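Local coordinates for protein formiminoglutamase (Trypanosoma cruzi, PDB 4MYL) that probably hydrolyses N-formimidoyl-L-glutamate to formamide and glutamate, as a manganese-binding member of the arginase family, at residues 33-38 and 115-120; 235-240 and 277-282. The protein carries 1 engineered substitution. All coordinates share one frame; numbering follows the deposited sequence.

Contact 1. Residues 33-38 and 115-120; sequences VIIGFP and PFVIGG
V33 to G36 and P115 to I118 pair residue for residue as adjacent parallel strands, V33 beside P115 and I35 beside V117. The segment axes approach to 4.6 Å and diverge in direction by 26°, in keeping with a twisted sheet. Four backbone hydrogen bonds alternate across the gap: F116 N to V33 O (2.7 Å), I35 N to F116 O (2.9 Å), I118 N to I35 O, and F37 N to I118 O (2.8 Å). The first is nearly straight, 172° at the hydrogen, and the others bend steadily toward the C-terminal end. Beyond them the cis peptide between G119 and G120 turns the chain, and G120 CA comes to 3.1 Å from F37 O in a CA-H...O contact.

Side chains alternate between the two faces. On one, I34 and F116 lie side by side and point the same way, I34 CG1 reaching ring atom CD2 of F116 at 4.1 Å. With CG anti to the backbone N (chi1 169°), the F116 ring is placed alongside I34, and F299 meets it on this same face. On the other face I35 CD1 rests on P115 CB, while CB of F37 meets V117 CG1; helix 94-110 covers this side through L101, K104, V108 and L109. Methyl groups flank I35 O from both faces: V117 CG1 stands 3.5 Å from that oxygen, and I118 CG2 3.6 Å from it.

The contact is thus buried and wholly apolar in its side chains, its polarity confined to main-chain groups. This fits an interior pair of strands, 32-37 next to 114-119 in the parallel sheet of the arginase-family fold, running up to the chain turn that leads from G120 to the manganese ligand N122.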
loop_
_atom_site.group_PDB
_atom_site.type_symbol
_atom_site.label_atom_id
_atom_site.label_comp_id
_atom_site.label_asym_id
_atom_site.label_seq_id
_atom_site.Cartn_x
_atom_site.Cartn_y
_atom_site.Cartn_z
ATOM N N VAL A 33 -19.081 25.598 3.098
ATOM C CA VAL A 33 -19.346 25.818 1.682
ATOM C C VAL A 33 -18.244 25.232 0.808
ATOM O O VAL A 33 -17.067 25.545 0.989
ATOM C CB VAL A 33 -19.499 27.302 1.389
ATOM C CG1 VAL A 33 -19.839 27.523 -0.090
ATOM C CG2 VAL A 33 -20.564 27.894 2.327
ATOM N N ILE A 34 -18.646 24.367 -0.121
ATOM C CA ILE A 34 -17.731 23.716 -1.050
ATOM C C ILE A 34 -17.622 24.522 -2.350
ATOM O O ILE A 34 -18.629 24.861 -2.976
ATOM C CB ILE A 34 -18.176 22.256 -1.376
ATOM C CG1 ILE A 34 -18.110 21.372 -0.127
ATOM C CG2 ILE A 34 -17.339 21.662 -2.514
ATOM C CD1 ILE A 34 -18.896 20.085 -0.265
ATOM N N ILE A 35 -16.391 24.819 -2.747
ATOM C CA ILE A 35 -16.111 25.572 -3.968
ATOM C C ILE A 35 -15.149 24.756 -4.826
ATOM O O ILE A 35 -14.114 24.308 -4.344
ATOM C CB ILE A 35 -15.477 26.946 -3.632
ATOM C CG1 ILE A 35 -16.396 27.737 -2.690
ATOM C CG2 ILE A 35 -15.186 27.723 -4.899
ATOM C CD1 ILE A 35 -15.685 28.733 -1.797
ATOM N N GLY A 36 -15.494 24.539 -6.087
ATOM C CA GLY A 36 -14.631 23.790 -6.991
ATOM C C GLY A 36 -13.734 24.709 -7.786
ATOM O O GLY A 36 -14.113 25.843 -8.097
ATOM N N PHE A 37 -12.531 24.235 -8.095
ATOM C CA PHE A 37 -11.568 25.002 -8.894
ATOM C C PHE A 37 -10.946 24.112 -9.967
ATOM O O PHE A 37 -9.850 23.576 -9.775
ATOM C CB PHE A 37 -10.478 25.625 -8.010
ATOM C CG PHE A 37 -9.653 26.669 -8.709
ATOM C CD1 PHE A 37 -10.150 27.951 -8.905
ATOM C CD2 PHE A 37 -8.387 26.371 -9.174
ATOM C CE1 PHE A 37 -9.384 28.915 -9.555
ATOM C CE2 PHE A 37 -7.615 27.331 -9.823
ATOM C CZ PHE A 37 -8.112 28.601 -10.006
ATOM N N PRO A 38 -11.655 23.950 -11.105
ATOM C CA PRO A 38 -11.280 22.998 -12.161
ATOM C C PRO A 38 -10.187 23.526 -13.086
ATOM O O PRO A 38 -10.450 23.712 -14.271
ATOM C CB PRO A 38 -12.588 22.796 -12.944
ATOM C CG PRO A 38 -13.574 23.818 -12.430
ATOM C CD PRO A 38 -12.872 24.710 -11.448
ATOM N N PRO A 115 -15.118 27.824 4.181
ATOM C CA PRO A 115 -14.967 27.473 2.764
ATOM C C PRO A 115 -14.050 26.256 2.618
ATOM O O PRO A 115 -12.962 26.240 3.206
ATOM C CB PRO A 115 -14.273 28.708 2.161
ATOM C CG PRO A 115 -13.785 29.557 3.350
ATOM C CD PRO A 115 -14.113 28.805 4.625
ATOM N N PHE A 116 -14.494 25.252 1.864
ATOM C CA PHE A 116 -13.640 24.123 1.505
ATOM C C PHE A 116 -13.472 24.144 0.005
ATOM O O PHE A 116 -14.453 24.003 -0.725
ATOM C CB PHE A 116 -14.262 22.784 1.929
ATOM C CG PHE A 116 -13.546 21.573 1.359
ATOM C CD1 PHE A 116 -12.424 21.059 1.978
ATOM C CD2 PHE A 116 -13.994 20.957 0.190
ATOM C CE1 PHE A 116 -11.757 19.948 1.450
ATOM C CE2 PHE A 116 -13.331 19.838 -0.335
ATOM C CZ PHE A 116 -12.214 19.339 0.299
ATOM N N VAL A 117 -12.241 24.334 -0.463
ATOM C CA VAL A 117 -11.993 24.447 -1.893
ATOM C C VAL A 117 -11.394 23.160 -2.459
ATOM O O VAL A 117 -10.323 22.729 -2.042
ATOM C CB VAL A 117 -11.076 25.643 -2.231
ATOM C CG1 VAL A 117 -10.960 25.792 -3.739
ATOM C CG2 VAL A 117 -11.612 26.930 -1.617
ATOM N N ILE A 118 -12.101 22.547 -3.404
ATOM C CA ILE A 118 -11.619 21.330 -4.061
ATOM C C ILE A 118 -11.031 21.661 -5.435
ATOM O O ILE A 118 -11.718 22.186 -6.304
ATOM C CB ILE A 118 -12.722 20.221 -4.170
ATOM C CG1 ILE A 118 -12.168 18.964 -4.853
ATOM C CG2 ILE A 118 -13.976 20.728 -4.887
ATOM C CD1 ILE A 118 -11.088 18.275 -4.067
ATOM N N GLY A 119 -9.748 21.375 -5.605
ATOM C CA GLY A 119 -9.066 21.596 -6.870
ATOM C C GLY A 119 -8.997 20.334 -7.713
ATOM O O GLY A 119 -9.547 19.297 -7.335
ATOM N N GLY A 120 -8.309 20.412 -8.849
ATOM C CA GLY A 120 -7.568 21.600 -9.229
ATOM C C GLY A 120 -6.135 21.513 -8.743
ATOM O O GLY A 120 -5.850 20.841 -7.758
#

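Contact 2. Residues 235-240 and 277-282; sequences FDVDSL and MDMSEL
E281 lays its aliphatic stem against two carboxylates known to bind manganese in this protein, those of D236, which serves both metal sites, and D238, which serves the second. Its CG lies 3.2 Å from D236 OD1 and 3.5 Å from D238 OD1. A bend at chi2 (-60°) carries the E281 carboxylate past these groups, to S249 OG through OE1 and to the backbone N of C43 and N122 through OE2.

An Asx turn fixes the D236 carboxylate to the backbone of D238: OD1 accepts from D238 N at 3.0 Å, on its anti side and somewhat out of plane. D236 O takes both N and OG of S239, securing the short 3-10 turn. D238 OD2 is held by C250 N.

Behind this shell the parallel strands supply the frame. F235 N donates to D278 O (2.9 Å), S280 N to F235 O (3.1 Å) and V237 N to S280 O (2.9 Å). V237 straddles the strand end, CG2 only 3.2 Å from S280 O and CG1 3.9 Å from M279 CG. Farther back, CE of the extended M277 meets F235 CB.

The segments belong to one beta-alpha-beta unit, strand 231-236, helix 258-270 and strand 274-280. F235 packs on A261 and C265 of that helix, and M277 on C265, while helix 290-307 adds M298, which touches F235 and M279.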
loop_
_atom_site.group_PDB
_atom_site.type_symbol
_atom_site.label_atom_id
_atom_site.label_comp_id
_atom_site.label_asym_id
_atom_site.label_seq_id
_atom_site.Cartn_x
_atom_site.Cartn_y
_atom_site.Cartn_z
ATOM N N PHE A 235 -4.223 21.105 1.988
ATOM C CA PHE A 235 -3.873 19.685 1.887
ATOM C C PHE A 235 -3.634 19.292 0.429
ATOM O O PHE A 235 -4.569 19.051 -0.311
ATOM C CB PHE A 235 -4.966 18.784 2.508
ATOM C CG PHE A 235 -4.426 17.510 3.135
ATOM C CD1 PHE A 235 -3.455 16.767 2.500
ATOM C CD2 PHE A 235 -4.867 17.089 4.376
ATOM C CE1 PHE A 235 -2.954 15.624 3.074
ATOM C CE2 PHE A 235 -4.363 15.936 4.957
ATOM C CZ PHE A 235 -3.400 15.214 4.304
ATOM N N ASP A 236 -2.375 19.246 0.025
ATOM C CA ASP A 236 -2.013 18.800 -1.304
ATOM C C ASP A 236 -1.915 17.267 -1.298
ATOM O O ASP A 236 -1.116 16.710 -0.564
ATOM C CB ASP A 236 -0.675 19.443 -1.686
ATOM C CG ASP A 236 -0.323 19.265 -3.149
ATOM O OD1 ASP A 236 -0.549 18.175 -3.707
ATOM O OD2 ASP A 236 0.218 20.217 -3.739
ATOM N N VAL A 237 -2.729 16.583 -2.093
ATOM C CA VAL A 237 -2.770 15.135 -1.984
ATOM C C VAL A 237 -1.504 14.468 -2.542
ATOM O O VAL A 237 -1.337 13.242 -2.436
ATOM C CB VAL A 237 -4.069 14.527 -2.585
ATOM C CG1 VAL A 237 -5.259 14.913 -1.729
ATOM C CG2 VAL A 237 -4.280 14.946 -4.028
ATOM N N ASP A 238 -0.622 15.275 -3.138
ATOM C CA ASP A 238 0.693 14.794 -3.560
ATOM C C ASP A 238 1.501 14.282 -2.362
ATOM O O ASP A 238 2.495 13.551 -2.520
ATOM C CB ASP A 238 1.480 15.894 -4.284
ATOM C CG ASP A 238 1.031 16.103 -5.738
ATOM O OD1 ASP A 238 1.445 17.125 -6.331
ATOM O OD2 ASP A 238 0.279 15.268 -6.293
ATOM N N SER A 239 1.066 14.673 -1.164
ATOM C CA SER A 239 1.730 14.284 0.085
ATOM C C SER A 239 1.434 12.843 0.528
ATOM O O SER A 239 2.093 12.341 1.431
ATOM C CB SER A 239 1.362 15.242 1.216
ATOM O OG SER A 239 -0.013 15.156 1.514
ATOM N N LEU A 240 0.432 12.200 -0.080
ATOM C CA LEU A 240 0.094 10.807 0.252
ATOM C C LEU A 240 0.917 9.835 -0.574
ATOM O O LEU A 240 1.269 10.116 -1.704
ATOM C CB LEU A 240 -1.408 10.510 0.065
ATOM C CG LEU A 240 -2.360 10.990 1.168
ATOM C CD1 LEU A 240 -2.605 12.479 1.058
ATOM C CD2 LEU A 240 -3.683 10.218 1.135
ATOM N N MET A 277 -10.122 25.302 4.393
ATOM C CA MET A 277 -9.347 24.163 3.922
ATOM C C MET A 277 -9.384 24.145 2.413
ATOM O O MET A 277 -10.401 24.491 1.826
ATOM C CB MET A 277 -9.942 22.856 4.447
ATOM C CG MET A 277 -9.299 21.626 3.858
ATOM S SD MET A 277 -9.791 20.107 4.687
ATOM C CE MET A 277 -8.715 18.940 3.836
ATOM N N ASP A 278 -8.269 23.773 1.780
ATOM C CA ASP A 278 -8.322 23.393 0.374
ATOM C C ASP A 278 -7.627 22.047 0.156
ATOM O O ASP A 278 -6.940 21.535 1.049
ATOM C CB ASP A 278 -7.871 24.505 -0.583
ATOM C CG ASP A 278 -6.362 24.696 -0.638
ATOM O OD1 ASP A 278 -5.616 23.966 0.045
ATOM O OD2 ASP A 278 -5.918 25.595 -1.392
ATOM N N MET A 279 -7.875 21.463 -1.010
ATOM C CA MET A 279 -7.383 20.131 -1.341
ATOM C C MET A 279 -6.975 20.168 -2.803
ATOM O O MET A 279 -7.822 20.329 -3.665
ATOM C CB MET A 279 -8.493 19.092 -1.107
ATOM C CG MET A 279 -8.064 17.647 -1.329
ATOM S SD MET A 279 -9.400 16.470 -0.996
ATOM C CE MET A 279 -9.586 16.746 0.768
ATOM N N SER A 280 -5.679 20.035 -3.077
ATOM C CA SER A 280 -5.134 20.212 -4.428
ATOM C C SER A 280 -4.495 18.946 -4.998
ATOM O O SER A 280 -4.042 18.086 -4.246
ATOM C CB SER A 280 -4.069 21.316 -4.434
ATOM O OG SER A 280 -4.564 22.535 -3.924
ATOM N N GLU A 281 -4.460 18.868 -6.330
ATOM C CA GLU A 281 -3.730 17.861 -7.116
ATOM C C GLU A 281 -4.408 16.493 -7.279
ATOM O O GLU A 281 -3.779 15.547 -7.782
ATOM C CB GLU A 281 -2.267 17.719 -6.661
ATOM C CG GLU A 281 -1.453 19.029 -6.652
ATOM C CD GLU A 281 -1.352 19.701 -8.020
ATOM O OE1 GLU A 281 -1.774 19.091 -9.030
ATOM O OE2 GLU A 281 -0.845 20.845 -8.082
ATOM N N LEU A 282 -5.679 16.391 -6.893
ATOM C CA LEU A 282 -6.457 15.197 -7.229
ATOM C C LEU A 282 -6.520 15.089 -8.757
ATOM O O LEU A 282 -6.984 16.004 -9.431
ATOM C CB LEU A 282 -7.882 15.259 -6.650
ATOM C CG LEU A 282 -8.722 13.993 -6.847
ATOM C CD1 LEU A 282 -8.081 12.827 -6.125
ATOM C CD2 LEU A 282 -10.145 14.203 -6.361
#

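In the fold
Contacts 1 and 2 are parts of one parallel sheet, their centres 11 Å apart, with strands 114-119 and 274-280 as neighbours. G119 N is probably hydrogen-bonded to M279 O (2.9 Å), and G120 O to E281 N (2.8 Å), tying the turn after contact 1 to the turn that carries E281. Earlier along both strands, F116 CD1 packs on M277 CG at 3.7 Å. Both contacts lead to the manganese site at the C-terminal ends of the strands: G120 lies about 8 Å from the side chain of N122, whose ND2 is hydrogen-bonded to D236 OD2, while 235-240 contributes two metal ligands directly. The C43-C250 disulfide links two residues that hold E281 and D238.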